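Local coordinates for protein phosphoserine aminotransferase (PDB 1W23) that catalyses the reversible, pyridoxal-phosphate-dependent transamination between phosphoserine and 3-phosphohydroxypyruvate in serine biosynthesis, and the matching reaction of phosphohydroxythreonine, at residues Tyr154-His166 with Met173-Phe187. Residues are numbered along the deposited sequence; the frame is centred on the assembly and turned at random. Where two conformers were deposited one is given.
With PLP (pyridoxal-5'-phosphate), chain J.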
loop_
_atom_site.group_PDB
_atom_site.type_symbol
_atom_site.label_atom_id
_atom_site.label_comp_id
_atom_site.label_asym_id
_atom_site.label_seq_id
_atom_site.Cartn_x
_atom_site.Cartn_y
_atom_site.Cartn_z
ATOM N N TYR A 154 20.721 -4.983 -13.314
ATOM C CA TYR A 154 22.080 -5.124 -13.880
ATOM C C TYR A 154 23.089 -5.675 -12.896
ATOM O O TYR A 154 24.173 -6.116 -13.318
ATOM C CB TYR A 154 22.541 -3.769 -14.467
ATOM C CG TYR A 154 21.776 -3.515 -15.763
ATOM C CD1 TYR A 154 20.641 -2.754 -15.786
ATOM C CD2 TYR A 154 22.189 -4.102 -16.925
ATOM C CE1 TYR A 154 19.931 -2.562 -16.977
ATOM C CE2 TYR A 154 21.494 -3.904 -18.117
ATOM C CZ TYR A 154 20.370 -3.122 -18.122
ATOM O OH TYR A 154 19.654 -2.932 -19.310
ATOM N N GLY A 155 22.813 -5.702 -11.603
ATOM C CA GLY A 155 23.741 -6.299 -10.632
ATOM C C GLY A 155 24.958 -5.455 -10.337
ATOM O O GLY A 155 26.030 -6.011 -10.030
ATOM N N THR A 156 24.834 -4.141 -10.370
ATOM C CA THR A 156 25.902 -3.215 -10.024
ATOM C C THR A 156 25.478 -2.347 -8.837
ATOM O O THR A 156 24.276 -2.178 -8.581
ATOM C CB THR A 156 26.267 -2.305 -11.219
ATOM O OG1 THR A 156 25.102 -1.531 -11.496
ATOM C CG2 THR A 156 26.714 -3.079 -12.436
ATOM N N GLN A 157 26.467 -1.793 -8.129
ATOM C CA GLN A 157 26.183 -1.071 -6.896
ATOM C C GLN A 157 27.266 -0.048 -6.618
ATOM O O GLN A 157 28.466 -0.323 -6.801
ATOM C CB GLN A 157 26.136 -2.105 -5.743
ATOM C CG GLN A 157 25.788 -1.598 -4.384
ATOM C CD GLN A 157 25.772 -2.687 -3.341
ATOM O OE1 GLN A 157 26.451 -3.728 -3.482
ATOM N NE2 GLN A 157 24.981 -2.487 -2.253
ATOM N N TYR A 158 26.852 1.113 -6.138
ATOM C CA TYR A 158 27.769 2.124 -5.622
ATOM C C TYR A 158 28.564 1.568 -4.450
ATOM O O TYR A 158 27.992 1.018 -3.503
ATOM C CB TYR A 158 27.014 3.367 -5.185
ATOM C CG TYR A 158 26.562 4.295 -6.303
ATOM C CD1 TYR A 158 25.537 3.944 -7.176
ATOM C CD2 TYR A 158 27.139 5.552 -6.466
ATOM C CE1 TYR A 158 25.116 4.805 -8.185
ATOM C CE2 TYR A 158 26.725 6.400 -7.458
ATOM C CZ TYR A 158 25.720 6.042 -8.325
ATOM O OH TYR A 158 25.334 6.922 -9.321
ATOM N N GLN A 159 29.891 1.779 -4.474
ATOM C CA GLN A 159 30.755 1.390 -3.358
ATOM C C GLN A 159 30.778 2.452 -2.295
ATOM O O GLN A 159 31.091 2.105 -1.138
ATOM C CB GLN A 159 32.204 1.167 -3.852
ATOM C CG GLN A 159 32.229 0.096 -4.925
ATOM C CD GLN A 159 31.570 -1.182 -4.439
ATOM O OE1 GLN A 159 32.114 -1.776 -3.471
ATOM N NE2 GLN A 159 30.435 -1.570 -5.019
ATOM N N ASN A 160 30.536 3.665 -2.651
ATOM C CA ASN A 160 30.530 4.854 -1.781
ATOM C C ASN A 160 29.764 5.906 -2.568
ATOM O O ASN A 160 29.308 5.612 -3.705
ATOM C CB ASN A 160 31.937 5.270 -1.374
ATOM C CG ASN A 160 32.844 5.241 -2.582
ATOM O OD1 ASN A 160 32.529 5.910 -3.564
ATOM N ND2 ASN A 160 33.927 4.478 -2.519
ATOM N N PHE A 161 29.554 7.058 -1.993
ATOM C CA PHE A 161 28.632 8.041 -2.543
ATOM C C PHE A 161 29.330 9.352 -2.707
ATOM O O PHE A 161 30.184 9.742 -1.915
ATOM C CB PHE A 161 27.414 8.188 -1.618
ATOM C CG PHE A 161 26.629 6.892 -1.566
ATOM C CD1 PHE A 161 26.611 6.113 -0.448
ATOM C CD2 PHE A 161 25.918 6.466 -2.679
ATOM C CE1 PHE A 161 25.903 4.908 -0.450
ATOM C CE2 PHE A 161 25.199 5.271 -2.665
ATOM C CZ PHE A 161 25.158 4.496 -1.530
ATOM N N PRO A 162 28.937 10.101 -3.729
ATOM C CA PRO A 162 29.630 11.377 -3.951
ATOM C C PRO A 162 29.265 12.439 -2.956
ATOM O O PRO A 162 28.164 12.463 -2.394
ATOM C CB PRO A 162 29.106 11.692 -5.346
ATOM C CG PRO A 162 27.731 11.129 -5.422
ATOM C CD PRO A 162 27.846 9.818 -4.668
ATOM N N GLU A 163 30.202 13.355 -2.713
ATOM C CA GLU A 163 30.029 14.549 -1.918
ATOM C C GLU A 163 29.549 15.634 -2.861
ATOM O O GLU A 163 30.315 16.118 -3.693
ATOM C CB GLU A 163 31.379 14.993 -1.336
ATOM C CG GLU A 163 31.239 16.157 -0.378
ATOM C CD GLU A 163 32.247 16.192 0.758
ATOM O OE1 GLU A 163 32.528 17.347 1.163
ATOM O OE2 GLU A 163 32.711 15.128 1.231
ATOM N N ILE A 164 28.297 16.010 -2.683
ATOM C CA ILE A 164 27.485 16.933 -3.496
ATOM C C ILE A 164 27.148 18.100 -2.597
ATOM O O ILE A 164 26.635 17.797 -1.502
ATOM C CB ILE A 164 26.262 16.142 -4.039
ATOM C CG1 ILE A 164 26.795 14.939 -4.872
ATOM C CG2 ILE A 164 25.202 16.792 -4.866
ATOM C CD1 ILE A 164 27.631 15.369 -6.055
ATOM N N ASN A 165 27.435 19.327 -2.938
ATOM C CA ASN A 165 27.251 20.519 -2.150
ATOM C C ASN A 165 26.298 21.533 -2.772
ATOM O O ASN A 165 25.832 22.474 -2.091
ATOM C CB ASN A 165 28.660 21.170 -1.877
ATOM C CG ASN A 165 29.729 20.219 -1.358
ATOM O OD1 ASN A 165 29.651 19.631 -0.256
ATOM N ND2 ASN A 165 30.863 19.989 -2.065
ATOM N N HIS A 166 26.017 21.429 -4.071
ATOM C CA HIS A 166 25.358 22.464 -4.845
ATOM C C HIS A 166 23.829 22.260 -4.915
ATOM O O HIS A 166 23.135 23.173 -5.297
ATOM C CB HIS A 166 25.898 22.569 -6.269
ATOM C CG HIS A 166 25.442 21.429 -7.135
ATOM N ND1 HIS A 166 25.749 20.098 -6.909
ATOM C CD2 HIS A 166 24.654 21.421 -8.219
ATOM C CE1 HIS A 166 25.172 19.338 -7.843
ATOM N NE2 HIS A 166 24.493 20.098 -8.651
ATOM N N MET A 173 17.302 3.705 -3.042
ATOM C CA MET A 173 18.023 2.628 -2.357
ATOM C C MET A 173 17.151 1.395 -2.195
ATOM O O MET A 173 17.398 0.566 -1.291
ATOM C CB MET A 173 18.590 3.062 -0.994
ATOM C CG MET A 173 19.552 4.287 -1.155
ATOM S SD MET A 173 20.436 4.532 0.396
ATOM C CE MET A 173 21.611 5.810 -0.082
ATOM N N SER A 174 16.142 1.221 -3.033
ATOM C CA SER A 174 15.218 0.108 -2.895
ATOM C C SER A 174 15.895 -1.228 -2.681
ATOM O O SER A 174 15.460 -1.995 -1.807
ATOM C CB SER A 174 14.338 -0.006 -4.117
ATOM O OG SER A 174 13.450 1.098 -4.259
ATOM N N SER A 175 16.946 -1.560 -3.448
ATOM C CA SER A 175 17.485 -2.904 -3.394
ATOM C C SER A 175 18.757 -3.046 -2.565
ATOM O O SER A 175 19.304 -4.158 -2.508
ATOM C CB SER A 175 17.596 -3.488 -4.790
ATOM O OG SER A 175 18.352 -2.629 -5.631
ATOM N N ASP A 176 19.194 -2.015 -1.831
ATOM C CA ASP A 176 20.294 -2.193 -0.888
ATOM C C ASP A 176 20.163 -1.402 0.398
ATOM O O ASP A 176 21.094 -1.456 1.226
ATOM C CB ASP A 176 21.672 -1.945 -1.514
ATOM C CG ASP A 176 22.004 -0.478 -1.787
ATOM O OD1 ASP A 176 21.076 0.362 -1.603
ATOM O OD2 ASP A 176 23.166 -0.217 -2.188
ATOM N N ILE A 177 19.043 -0.776 0.688
ATOM C CA ILE A 177 18.937 -0.035 1.969
ATOM C C ILE A 177 19.122 -0.993 3.154
ATOM O O ILE A 177 18.578 -2.075 3.212
ATOM C CB ILE A 177 17.584 0.682 2.063
ATOM C CG1 ILE A 177 17.531 1.623 3.252
ATOM C CG2 ILE A 177 16.398 -0.297 1.999
ATOM C CD1 ILE A 177 16.387 2.621 3.249
ATOM N N LEU A 178 19.902 -0.523 4.117
ATOM C CA LEU A 178 20.141 -1.278 5.371
ATOM C C LEU A 178 20.717 -2.656 5.139
ATOM O O LEU A 178 20.533 -3.587 5.900
ATOM C CB LEU A 178 18.897 -1.287 6.265
ATOM C CG LEU A 178 19.053 -1.657 7.719
ATOM C CD1 LEU A 178 20.326 -1.244 8.383
ATOM C CD2 LEU A 178 17.818 -1.175 8.509
ATOM N N SER A 179 21.594 -2.717 4.103
ATOM C CA SER A 179 22.465 -3.874 3.886
ATOM C C SER A 179 23.898 -3.648 4.383
ATOM O O SER A 179 24.717 -4.556 4.294
ATOM C CB SER A 179 22.508 -4.226 2.405
ATOM O OG SER A 179 23.067 -3.180 1.634
ATOM N N ARG A 180 24.144 -2.445 4.863
ATOM C CA ARG A 180 25.464 -1.956 5.264
ATOM C C ARG A 180 25.283 -0.633 5.954
ATOM O O ARG A 180 24.249 0.017 5.807
ATOM C CB ARG A 180 26.393 -1.833 4.041
ATOM C CG ARG A 180 25.795 -1.007 2.911
ATOM C CD ARG A 180 26.658 -1.087 1.655
ATOM N NE ARG A 180 25.974 -0.310 0.596
ATOM C CZ ARG A 180 26.562 0.057 -0.547
ATOM N NH1 ARG A 180 27.822 -0.298 -0.853
ATOM N NH2 ARG A 180 25.879 0.821 -1.427
ATOM N N PRO A 181 26.310 -0.157 6.667
ATOM C CA PRO A 181 26.214 1.202 7.226
ATOM C C PRO A 181 26.093 2.253 6.134
ATOM O O PRO A 181 26.582 2.068 5.021
ATOM C CB PRO A 181 27.525 1.346 8.030
ATOM C CG PRO A 181 27.909 -0.076 8.354
ATOM C CD PRO A 181 27.554 -0.820 7.055
ATOM N N LEU A 182 25.490 3.375 6.499
ATOM C CA LEU A 182 25.266 4.494 5.604
ATOM C C LEU A 182 25.495 5.801 6.336
ATOM O O LEU A 182 24.964 5.928 7.421
ATOM C CB LEU A 182 23.820 4.345 5.134
ATOM C CG LEU A 182 23.258 5.305 4.123
ATOM C CD1 LEU A 182 24.009 5.303 2.825
ATOM C CD2 LEU A 182 21.780 4.967 3.820
ATOM N N LYS A 183 26.108 6.764 5.703
ATOM C CA LYS A 183 26.231 8.152 6.165
ATOM C C LYS A 183 25.045 8.935 5.595
ATOM O O LYS A 183 25.134 9.468 4.474
ATOM C CB LYS A 183 27.530 8.785 5.683
ATOM C CG LYS A 183 27.810 10.241 6.027
ATOM C CD LYS A 183 29.273 10.692 5.764
ATOM C CE LYS A 183 29.507 12.109 5.281
ATOM N NZ LYS A 183 30.662 12.254 4.348
ATOM N N VAL A 184 23.938 8.937 6.350
ATOM C CA VAL A 184 22.682 9.529 5.875
ATOM C C VAL A 184 22.862 11.011 5.555
ATOM O O VAL A 184 22.204 11.513 4.643
ATOM C CB VAL A 184 21.588 9.218 6.890
ATOM C CG1 VAL A 184 20.336 10.017 6.642
ATOM C CG2 VAL A 184 21.277 7.729 6.915
ATOM N N ASN A 185 23.750 11.702 6.321
ATOM C CA ASN A 185 23.881 13.131 6.072
ATOM C C ASN A 185 24.491 13.475 4.727
ATOM O O ASN A 185 24.530 14.668 4.384
ATOM C CB ASN A 185 24.571 13.768 7.255
ATOM C CG ASN A 185 26.005 13.489 7.361
ATOM O OD1 ASN A 185 26.650 12.944 6.482
ATOM N ND2 ASN A 185 26.431 13.947 8.535
ATOM N N GLN A 186 24.941 12.508 3.917
ATOM C CA GLN A 186 25.316 12.820 2.536
ATOM C C GLN A 186 24.110 13.129 1.675
ATOM O O GLN A 186 24.289 13.623 0.519
ATOM C CB GLN A 186 26.095 11.630 1.921
ATOM C CG GLN A 186 27.456 11.359 2.500
ATOM C CD GLN A 186 28.312 10.360 1.709
ATOM O OE1 GLN A 186 28.170 9.152 1.774
ATOM N NE2 GLN A 186 29.225 10.874 0.889
ATOM N N PHE A 187 22.890 12.799 2.115
ATOM C CA PHE A 187 21.693 12.812 1.290
ATOM C C PHE A 187 20.673 13.828 1.766
ATOM O O PHE A 187 20.473 14.007 2.974
ATOM C CB PHE A 187 21.019 11.426 1.347
ATOM C CG PHE A 187 21.942 10.349 0.770
ATOM C CD1 PHE A 187 22.840 9.665 1.578
ATOM C CD2 PHE A 187 21.934 10.029 -0.573
ATOM C CE1 PHE A 187 23.702 8.716 1.033
ATOM C CE2 PHE A 187 22.789 9.124 -1.116
ATOM C CZ PHE A 187 23.691 8.451 -0.323
HETATM N N1 PLP J . 13.809 0.993 -7.862
HETATM C C2 PLP J . 14.580 -0.142 -7.681
HETATM C C2A PLP J . 16.043 0.061 -7.539
HETATM C C3 PLP J . 13.971 -1.387 -7.629
HETATM O O3 PLP J . 14.701 -2.461 -7.432
HETATM C C4 PLP J . 12.541 -1.493 -7.786
HETATM C C4A PLP J . 11.900 -2.828 -7.657
HETATM C C5 PLP J . 11.798 -0.313 -7.954
HETATM C C6 PLP J . 12.459 0.903 -8.012
HETATM C C5A PLP J . 10.310 -0.315 -8.154
HETATM O O4P PLP J . 9.659 -0.484 -6.841
HETATM P P PLP J . 8.032 -0.603 -6.775
HETATM O O1P PLP J . 7.661 -1.831 -7.548
HETATM O O2P PLP J . 7.471 0.664 -7.402
HETATM O O3P PLP J . 7.803 -0.662 -5.273
HETATM O O HOH W 1 25.026 -4.298 0.044
HETATM O O HOH W 2 30.157 7.400 0.873
HETATM O O HOH W 3 26.704 14.256 -0.817
#
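Arg180 reaches across to Tyr158 and grips its carbonyl end-on: NH1 and NH2 each lie 3.0 Å from Tyr158 O, which sits in the guanidinium plane. Beyond CG the arginine is extended to NE, which brings the guanidinium up to the Tyr158 carbonyl. Gln157 comes from the opposite direction and lays its amide over the guanidinium, NE2 3.4 Å above the centre of that face, with the two planes 33° apart. Gln157 NE2 also donates an almost straight bond, 2.9 Å long, to the anti lone pair of Asp176 OD2, while OD2 also takes a salt bridge from Arg180 NH2. Asp176 is held from its other oxygen by Ser149. Were Arg180 an alanine, Tyr158 O would probably lose the two guanidinium donors and Asp176 its charged mate.

Farther along, Phe161 packs among Phe187, Leu182 and Met173, with Arg180 NH2 also near its CZ. Phe187 points its edge at one face of the Phe161 ring, a T-shaped pair with CZ 3.6 Å from Phe161 CG and the planes at 76°. With CG anti to its carbonyl carbon (chi1 -68°), Gln186 stretches toward the Phe161 backbone, and NE2 bonds Phe161 O at 3.2 Å from above the carbonyl plane. A water bridges Gln186 OE1 to Phe161 N.

Both segments belong to connections around the mixed seven-stranded sheet of the large, PLP-binding domain of a fold-type I aminotransferase; Ser174 lines the cofactor pocket. Ile147 of strand 142-148 touches Phe161, and Ile190 of strand 189-193 packs on Met173 and Leu182.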